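Local coordinates for putative esterase PA1618 (Pseudomonas aeruginosa, PDB 4QD8), which is a hotdog-fold thioesterase of the PaaI family that binds phenacyl-coenzyme A and probably hydrolyses acyl-CoA thioesters, perhaps 1,4-dihydroxy-2-naphthoyl-CoA, at residues His108-Leu120 with Ser128-Leu140. Sequence-based numbering, arbitrary orientation.
Sequences HLGRTTHVWDIRL and SCIARLTMAVVPL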
ATOM      1  N   HIS A 108      -8.710  -4.235  12.845  1.00 15.51           N
ATOM      2  CA  HIS A 108     -10.113  -4.565  12.595  1.00 18.88           C
ATOM      3  C   HIS A 108     -10.277  -6.039  12.276  1.00 20.65           C
ATOM      4  O   HIS A 108      -9.634  -6.562  11.365  1.00 16.49           O
ATOM      5  CB  HIS A 108     -10.679  -3.691  11.460  1.00 17.63           C
ATOM      6  CG  HIS A 108     -12.058  -4.069  11.021  1.00 20.55           C
ATOM      7  ND1 HIS A 108     -13.146  -4.086  11.876  1.00 23.25           N
ATOM      8  CD2 HIS A 108     -12.537  -4.445   9.808  1.00 18.35           C
ATOM      9  CE1 HIS A 108     -14.225  -4.451  11.207  1.00 22.01           C
ATOM     10  NE2 HIS A 108     -13.884  -4.681   9.956  1.00 23.14           N
ATOM     11  N   LEU A 109     -11.143  -6.718  13.031  1.00 17.39           N
ATOM     12  CA  LEU A 109     -11.492  -8.089  12.707  1.00 19.22           C
ATOM     13  C   LEU A 109     -12.934  -8.135  12.238  1.00 19.28           C
ATOM     14  O   LEU A 109     -13.849  -8.198  13.065  1.00 20.44           O
ATOM     15  CB  LEU A 109     -11.340  -8.979  13.937  1.00 21.67           C
ATOM     16  CG  LEU A 109      -9.941  -9.053  14.545  1.00 22.04           C
ATOM     17  CD1 LEU A 109      -9.949 -10.090  15.642  1.00 25.88           C
ATOM     18  CD2 LEU A 109      -8.909  -9.408  13.489  1.00 23.07           C
ATOM     19  N   GLY A 110     -13.137  -8.080  10.929  1.00 19.23           N
ATOM     20  CA  GLY A 110     -14.467  -8.084  10.356  1.00 19.91           C
ATOM     21  C   GLY A 110     -14.882  -9.512  10.086  1.00 19.91           C
ATOM     22  O   GLY A 110     -14.141 -10.450  10.406  1.00 19.64           O
ATOM     23  N   ARG A 111     -16.062  -9.696   9.504  1.00 18.62           N
ATOM     24  CA  ARG A 111     -16.486 -11.044   9.161  1.00 20.23           C
ATOM     25  C   ARG A 111     -15.746 -11.650   7.971  1.00 22.23           C
ATOM     26  O   ARG A 111     -15.566 -12.863   7.913  1.00 25.68           O
ATOM     27  CB  ARG A 111     -17.994 -11.087   8.905  1.00 22.20           C
ATOM     28  CG  ARG A 111     -18.806 -10.816  10.140  1.00 22.79           C
ATOM     29  CD  ARG A 111     -20.251 -11.197   9.898  1.00 23.39           C
ATOM     30  NE  ARG A 111     -20.894 -10.313   8.931  1.00 24.50           N
ATOM     31  CZ  ARG A 111     -22.100 -10.532   8.413  1.00 29.88           C
ATOM     32  NH1 ARG A 111     -22.782 -11.617   8.758  1.00 29.10           N
ATOM     33  NH2 ARG A 111     -22.622  -9.673   7.547  1.00 33.01           N
ATOM     34  N   THR A 112     -15.327 -10.820   7.017  1.00 18.61           N
ATOM     35  CA  THR A 112     -14.726 -11.345   5.787  1.00 20.83           C
ATOM     36  C   THR A 112     -13.273 -10.902   5.595  1.00 19.84           C
ATOM     37  O   THR A 112     -12.553 -11.483   4.787  1.00 21.75           O
ATOM     38  CB  THR A 112     -15.527 -10.955   4.539  1.00 22.89           C
ATOM     39  OG1 THR A 112     -15.582  -9.534   4.428  1.00 24.42           O
ATOM     40  CG2 THR A 112     -16.947 -11.500   4.620  1.00 25.39           C
ATOM     41  N   THR A 113     -12.855  -9.882   6.339  1.00 19.64           N
ATOM     42  CA  THR A 113     -11.458  -9.428   6.288  1.00 18.24           C
ATOM     43  C   THR A 113     -10.934  -9.108   7.671  1.00 19.82           C
ATOM     44  O   THR A 113     -11.693  -8.733   8.560  1.00 19.43           O
ATOM     45  CB  THR A 113     -11.276  -8.160   5.422  1.00 21.42           C
ATOM     46  OG1 THR A 113     -12.051  -7.096   5.984  1.00 22.58           O
ATOM     47  CG2 THR A 113     -11.690  -8.408   3.979  1.00 24.78           C
ATOM     48  N   HIS A 114      -9.624  -9.261   7.851  1.00 17.08           N
ATOM     49  CA  HIS A 114      -8.959  -8.846   9.078  1.00 12.65           C
ATOM     50  C   HIS A 114      -7.873  -7.886   8.663  1.00 13.09           C
ATOM     51  O   HIS A 114      -7.257  -8.074   7.614  1.00 16.55           O
ATOM     52  CB  HIS A 114      -8.263 -10.021   9.765  1.00 17.61           C
ATOM     53  CG  HIS A 114      -9.186 -11.020  10.379  1.00 16.92           C
ATOM     54  ND1 HIS A 114      -8.732 -12.203  10.926  1.00 20.66           N
ATOM     55  CD2 HIS A 114     -10.534 -11.025  10.535  1.00 20.64           C
ATOM     56  CE1 HIS A 114      -9.760 -12.885  11.405  1.00 20.23           C
ATOM     57  NE2 HIS A 114     -10.862 -12.201  11.171  1.00 18.99           N
ATOM     58  N   VAL A 115      -7.627  -6.878   9.484  1.00 13.30           N
ATOM     59  CA  VAL A 115      -6.520  -5.948   9.229  1.00 12.89           C
ATOM     60  C   VAL A 115      -5.621  -5.925  10.467  1.00 13.79           C
ATOM     61  O   VAL A 115      -6.090  -5.680  11.587  1.00 14.83           O
ATOM     62  CB  VAL A 115      -7.039  -4.534   8.891  1.00 13.10           C
ATOM     63  CG1 VAL A 115      -5.868  -3.592   8.568  1.00 15.53           C
ATOM     64  CG2 VAL A 115      -8.002  -4.570   7.706  1.00 14.75           C
ATOM     65  N   TRP A 116      -4.327  -6.180  10.259  1.00 12.36           N
ATOM     66  CA  TRP A 116      -3.326  -6.236  11.325  1.00 13.09           C
ATOM     67  C   TRP A 116      -2.280  -5.131  11.156  1.00 13.47           C
ATOM     68  O   TRP A 116      -1.862  -4.847  10.028  1.00 14.66           O
ATOM     69  CB  TRP A 116      -2.600  -7.592  11.296  1.00 14.18           C
ATOM     70  CG  TRP A 116      -3.502  -8.742  11.635  1.00 13.80           C
ATOM     71  CD1 TRP A 116      -4.118  -9.588  10.759  1.00 17.15           C
ATOM     72  CD2 TRP A 116      -3.916  -9.138  12.943  1.00 16.38           C
ATOM     73  NE1 TRP A 116      -4.892 -10.498  11.454  1.00 17.03           N
ATOM     74  CE2 TRP A 116      -4.782 -10.242  12.797  1.00 17.92           C
ATOM     75  CE3 TRP A 116      -3.647  -8.661  14.231  1.00 14.93           C
ATOM     76  CZ2 TRP A 116      -5.382 -10.886  13.897  1.00 17.25           C
ATOM     77  CZ3 TRP A 116      -4.238  -9.311  15.330  1.00 18.85           C
ATOM     78  CH2 TRP A 116      -5.095 -10.406  15.144  1.00 18.66           C
ATOM     79  N   ASP A 117      -1.879  -4.538  12.276  1.00 14.58           N
ATOM     80  CA  ASP A 117      -0.815  -3.538  12.339  1.00 15.66           C
ATOM     81  C   ASP A 117       0.428  -4.283  12.820  1.00 17.30           C
ATOM     82  O   ASP A 117       0.401  -4.900  13.889  1.00 16.37           O
ATOM     83  CB  ASP A 117      -1.222  -2.458  13.344  1.00 16.18           C
ATOM     84  CG  ASP A 117      -0.109  -1.474  13.644  1.00 21.67           C
ATOM     85  OD1 ASP A 117       0.423  -0.849  12.708  1.00 22.47           O
ATOM     86  OD2 ASP A 117       0.208  -1.304  14.834  1.00 29.57           O
ATOM     87  N   ILE A 118       1.511  -4.279  12.041  1.00 15.87           N
ATOM     88  CA  ILE A 118       2.687  -5.052  12.442  1.00 13.44           C
ATOM     89  C   ILE A 118       3.911  -4.146  12.512  1.00 14.86           C
ATOM     90  O   ILE A 118       4.268  -3.497  11.526  1.00 17.38           O
ATOM     91  CB  ILE A 118       2.912  -6.260  11.514  1.00 13.98           C
ATOM     92  CG1 ILE A 118       1.672  -7.158  11.568  1.00 16.00           C
ATOM     93  CG2 ILE A 118       4.130  -7.075  11.968  1.00 17.65           C
ATOM     94  CD1 ILE A 118       1.394  -7.894  10.298  1.00 19.85           C
ATOM     95  N   ARG A 119       4.518  -4.074  13.697  1.00 14.09           N
ATOM     96  CA  ARG A 119       5.670  -3.187  13.921  1.00 16.16           C
ATOM     97  C   ARG A 119       6.943  -4.007  14.133  1.00 16.49           C
ATOM     98  O   ARG A 119       6.971  -4.901  14.981  1.00 16.59           O
ATOM     99  CB  ARG A 119       5.458  -2.301  15.163  1.00 17.87           C
ATOM    100  CG  ARG A 119       4.153  -1.509  15.229  1.00 22.02           C
ATOM    101  CD  ARG A 119       4.006  -0.548  14.079  1.00 22.48           C
ATOM    102  NE  ARG A 119       2.756   0.204  14.189  1.00 25.89           N
ATOM    103  CZ  ARG A 119       2.637   1.386  14.788  1.00 29.48           C
ATOM    104  NH1 ARG A 119       3.699   1.976  15.324  1.00 32.15           N
ATOM    105  NH2 ARG A 119       1.453   1.984  14.836  1.00 28.98           N
ATOM    106  N   LEU A 120       8.002  -3.676  13.392  1.00 14.91           N
ATOM    107  CA  LEU A 120       9.261  -4.414  13.473  1.00 12.78           C
ATOM    108  C   LEU A 120      10.372  -3.511  13.980  1.00 15.21           C
ATOM    109  O   LEU A 120      10.396  -2.304  13.689  1.00 16.85           O
ATOM    110  CB  LEU A 120       9.668  -4.982  12.105  1.00 13.97           C
ATOM    111  CG  LEU A 120       8.953  -6.243  11.617  1.00 19.30           C
ATOM    112  CD1 LEU A 120       7.507  -5.936  11.281  1.00 20.93           C
ATOM    113  CD2 LEU A 120       9.656  -6.819  10.411  1.00 20.03           C
ATOM    114  N   SER A 128      12.224  -0.458  12.501  1.00 15.56           N
ATOM    115  CA  SER A 128      12.934  -0.817  11.279  1.00 16.69           C
ATOM    116  C   SER A 128      11.984  -1.016  10.101  1.00 14.41           C
ATOM    117  O   SER A 128      12.373  -0.878   8.951  1.00 16.05           O
ATOM    118  CB  SER A 128      13.773  -2.082  11.478  1.00 17.03           C
ATOM    119  OG  SER A 128      12.965  -3.201  11.831  1.00 15.31           O
ATOM    120  N   CYS A 129      10.736  -1.375  10.400  1.00 15.43           N
ATOM    121  CA  CYS A 129       9.746  -1.585   9.345  1.00 12.91           C
ATOM    122  C   CYS A 129       8.361  -1.491   9.979  1.00 13.93           C
ATOM    123  O   CYS A 129       8.174  -1.867  11.140  1.00 15.76           O
ATOM    124  CB  CYS A 129       9.966  -2.962   8.689  1.00 17.17           C
ATOM    125  SG  CYS A 129       8.766  -3.458   7.431  1.00 16.58           S
ATOM    126  N   ILE A 130       7.399  -0.951   9.234  1.00 13.74           N
ATOM    127  CA  ILE A 130       6.015  -1.016   9.679  1.00 15.85           C
ATOM    128  C   ILE A 130       5.215  -1.642   8.555  1.00 14.27           C
ATOM    129  O   ILE A 130       5.382  -1.271   7.394  1.00 14.10           O
ATOM    130  CB  ILE A 130       5.429   0.361  10.090  1.00 15.08           C
ATOM    131  CG1 ILE A 130       3.937   0.219  10.429  1.00 17.37           C
ATOM    132  CG2 ILE A 130       5.641   1.431   8.990  1.00 13.94           C
ATOM    133  CD1 ILE A 130       3.362   1.468  11.091  1.00 19.61           C
ATOM    134  N   ALA A 131       4.362  -2.610   8.882  1.00 12.45           N
ATOM    135  CA  ALA A 131       3.592  -3.297   7.854  1.00 12.83           C
ATOM    136  C   ALA A 131       2.119  -3.234   8.193  1.00 14.18           C
ATOM    137  O   ALA A 131       1.751  -3.139   9.361  1.00 14.55           O
ATOM    138  CB  ALA A 131       4.038  -4.751   7.713  1.00 14.78           C
ATOM    139  N   ARG A 132       1.279  -3.280   7.167  1.00 14.84           N
ATOM    140  CA  ARG A 132      -0.146  -3.495   7.402  1.00 14.72           C
ATOM    141  C   ARG A 132      -0.628  -4.638   6.531  1.00 12.69           C
ATOM    142  O   ARG A 132      -0.315  -4.729   5.332  1.00 13.62           O
ATOM    143  CB  ARG A 132      -0.967  -2.215   7.195  1.00 12.76           C
ATOM    144  CG  ARG A 132      -2.393  -2.337   7.777  1.00 13.56           C
ATOM    145  CD  ARG A 132      -3.135  -0.999   7.812  1.00 14.35           C
ATOM    146  NE  ARG A 132      -3.508  -0.568   6.475  1.00 15.69           N
ATOM    147  CZ  ARG A 132      -2.885   0.373   5.778  1.00 17.98           C
ATOM    148  NH1 ARG A 132      -1.865   1.042   6.310  1.00 17.62           N
ATOM    149  NH2 ARG A 132      -3.296   0.656   4.553  1.00 19.49           N
ATOM    150  N   LEU A 133      -1.357  -5.559   7.149  1.00 12.10           N
ATOM    151  CA  LEU A 133      -1.758  -6.777   6.461  1.00 13.24           C
ATOM    152  C   LEU A 133      -3.273  -6.921   6.466  1.00 12.39           C
ATOM    153  O   LEU A 133      -3.904  -6.786   7.514  1.00 13.44           O
ATOM    154  CB  LEU A 133      -1.160  -7.990   7.180  1.00 14.77           C
ATOM    155  CG  LEU A 133      -1.544  -9.374   6.633  1.00 12.87           C
ATOM    156  CD1 LEU A 133      -1.065  -9.572   5.203  1.00 16.92           C
ATOM    157  CD2 LEU A 133      -0.939 -10.447   7.572  1.00 15.73           C
ATOM    158  N   THR A 134      -3.837  -7.159   5.288  1.00 13.80           N
ATOM    159  CA  THR A 134      -5.261  -7.507   5.144  1.00 14.03           C
ATOM    160  C   THR A 134      -5.398  -8.991   4.807  1.00 14.46           C
ATOM    161  O   THR A 134      -4.882  -9.451   3.789  1.00 14.09           O
ATOM    162  CB  THR A 134      -5.901  -6.684   4.040  1.00 14.23           C
ATOM    163  OG1 THR A 134      -5.671  -5.299   4.313  1.00 17.31           O
ATOM    164  CG2 THR A 134      -7.429  -6.946   3.953  1.00 17.25           C
ATOM    165  N   MET A 135      -6.095  -9.732   5.673  1.00 14.12           N
ATOM    166  CA  MET A 135      -6.354 -11.156   5.469  1.00 16.40           C
ATOM    167  C   MET A 135      -7.779 -11.326   4.980  1.00 16.88           C
ATOM    168  O   MET A 135      -8.663 -10.585   5.390  1.00 17.25           O
ATOM    169  CB  MET A 135      -6.213 -11.908   6.800  1.00 16.94           C
ATOM    170  CG  MET A 135      -4.823 -11.840   7.418  1.00 17.70           C
ATOM    171  SD  MET A 135      -3.591 -12.697   6.424  1.00 18.91           S
ATOM    172  CE  MET A 135      -4.185 -14.393   6.511  1.00 18.92           C
ATOM    173  N   ALA A 136      -7.998 -12.295   4.097  1.00 16.30           N
ATOM    174  CA  ALA A 136      -9.355 -12.688   3.717  1.00 17.81           C
ATOM    175  C   ALA A 136      -9.782 -13.867   4.586  1.00 18.70           C
ATOM    176  O   ALA A 136      -9.001 -14.775   4.849  1.00 19.71           O
ATOM    177  CB  ALA A 136      -9.411 -13.070   2.266  1.00 17.60           C
ATOM    178  N   VAL A 137     -11.033 -13.842   5.023  1.00 18.43           N
ATOM    179  CA  VAL A 137     -11.605 -14.961   5.772  1.00 20.72           C
ATOM    180  C   VAL A 137     -12.446 -15.759   4.778  1.00 27.08           C
ATOM    181  O   VAL A 137     -13.391 -15.220   4.201  1.00 24.62           O
ATOM    182  CB  VAL A 137     -12.472 -14.462   6.934  1.00 22.90           C
ATOM    183  CG1 VAL A 137     -12.976 -15.648   7.764  1.00 24.26           C
ATOM    184  CG2 VAL A 137     -11.679 -13.514   7.804  1.00 25.02           C
ATOM    185  N   VAL A 138     -12.077 -17.022   4.566  1.00 25.51           N
ATOM    186  CA  VAL A 138     -12.641 -17.840   3.488  1.00 27.77           C
ATOM    187  C   VAL A 138     -13.269 -19.118   4.054  1.00 28.37           C
ATOM    188  O   VAL A 138     -12.637 -19.826   4.834  1.00 26.95           O
ATOM    189  CB  VAL A 138     -11.552 -18.219   2.461  1.00 29.89           C
ATOM    190  CG1 VAL A 138     -12.166 -18.904   1.250  1.00 31.68           C
ATOM    191  CG2 VAL A 138     -10.758 -16.982   2.031  1.00 27.69           C
ATOM    192  N   PRO A 139     -14.522 -19.415   3.666  1.00 33.18           N
ATOM    193  CA  PRO A 139     -15.149 -20.659   4.145  1.00 30.78           C
ATOM    194  C   PRO A 139     -14.455 -21.904   3.590  1.00 32.67           C
ATOM    195  O   PRO A 139     -14.141 -21.931   2.406  1.00 34.74           O
ATOM    196  CB  PRO A 139     -16.579 -20.559   3.601  1.00 33.83           C
ATOM    197  CG  PRO A 139     -16.823 -19.090   3.433  1.00 36.16           C
ATOM    198  CD  PRO A 139     -15.483 -18.547   2.962  1.00 31.23           C
ATOM    199  N   LEU A 140     -14.212 -22.909   4.434  1.00 35.21           N
ATOM    200  CA  LEU A 140     -13.591 -24.164   3.992  1.00 36.02           C
ATOM    201  C   LEU A 140     -14.462 -24.886   2.961  1.00 42.42           C
ATOM    202  O   LEU A 140     -15.692 -24.824   3.023  1.00 41.18           O
ATOM    203  CB  LEU A 140     -13.332 -25.092   5.184  1.00 34.33           C
ATOM    204  CG  LEU A 140     -12.352 -24.629   6.260  1.00 32.74           C
ATOM    205  CD1 LEU A 140     -12.625 -25.333   7.580  1.00 33.44           C
ATOM    206  CD2 LEU A 140     -10.918 -24.869   5.819  1.00 31.10           C
TER
HETATM  207  O   HOH W   1       0.150  -0.974  10.289  1.00 18.53           O
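R119 and I130 stand side by side on one face of an antiparallel ladder between strands 113-120 and 128-139. From CB the arginine chain turns with CG beside the backbone N, anti to the carbonyl carbon (chi1 -52°), and bends again about CB-CG (chi2 -60°), which lays its far half over the isoleucine. CD lies 3.7 Å from I130 CG1; NE comes within 3.4 Å of I130 CD1, which sits over one guanidinium face, off centre, and also touches CZ. In the guanidinium plane, the NE hydrogen points almost straight at D117 OD1 (3.0 Å), on the syn lone pair of that oxygen, in a salt bridge that fixes the rotation of the group. A water donates to A131 O (2.8 Å) and lies near D117 OD1, but too close to it for that second link to be trusted. Along the same row, V115 CG1 meets CG and CD of R132 at 3.8 Å. R132 and T134 hydrogen-bond with N88 and N90 of the second subunit, respectively, so this face adjoins a subunit interface.

The other face carries H114, W116, I118 and L120 toward helix 56-72 and strand 99-106. V137 CG2 makes a CH-pi contact with the H114 ring, 4.0 Å from its centroid, while L109 CD2 covers the opposite face; H114 ND1 and W116 NE1 both bond to S71 OG. M135 CG approaches the W116 ring at its edge, 4.1 Å from CD1, and I118 CD1 packs on L133 CB. Paired backbone bonds join H114 with M135, W116 with L133 and I118 with A131. At the far end S128 and C129 both face L120, a classic beta bulge, with S128 N donating to L120 O (2.9 Å). The hairpin belongs to the antiparallel sheet that curls around the long central helix in the hotdog fold.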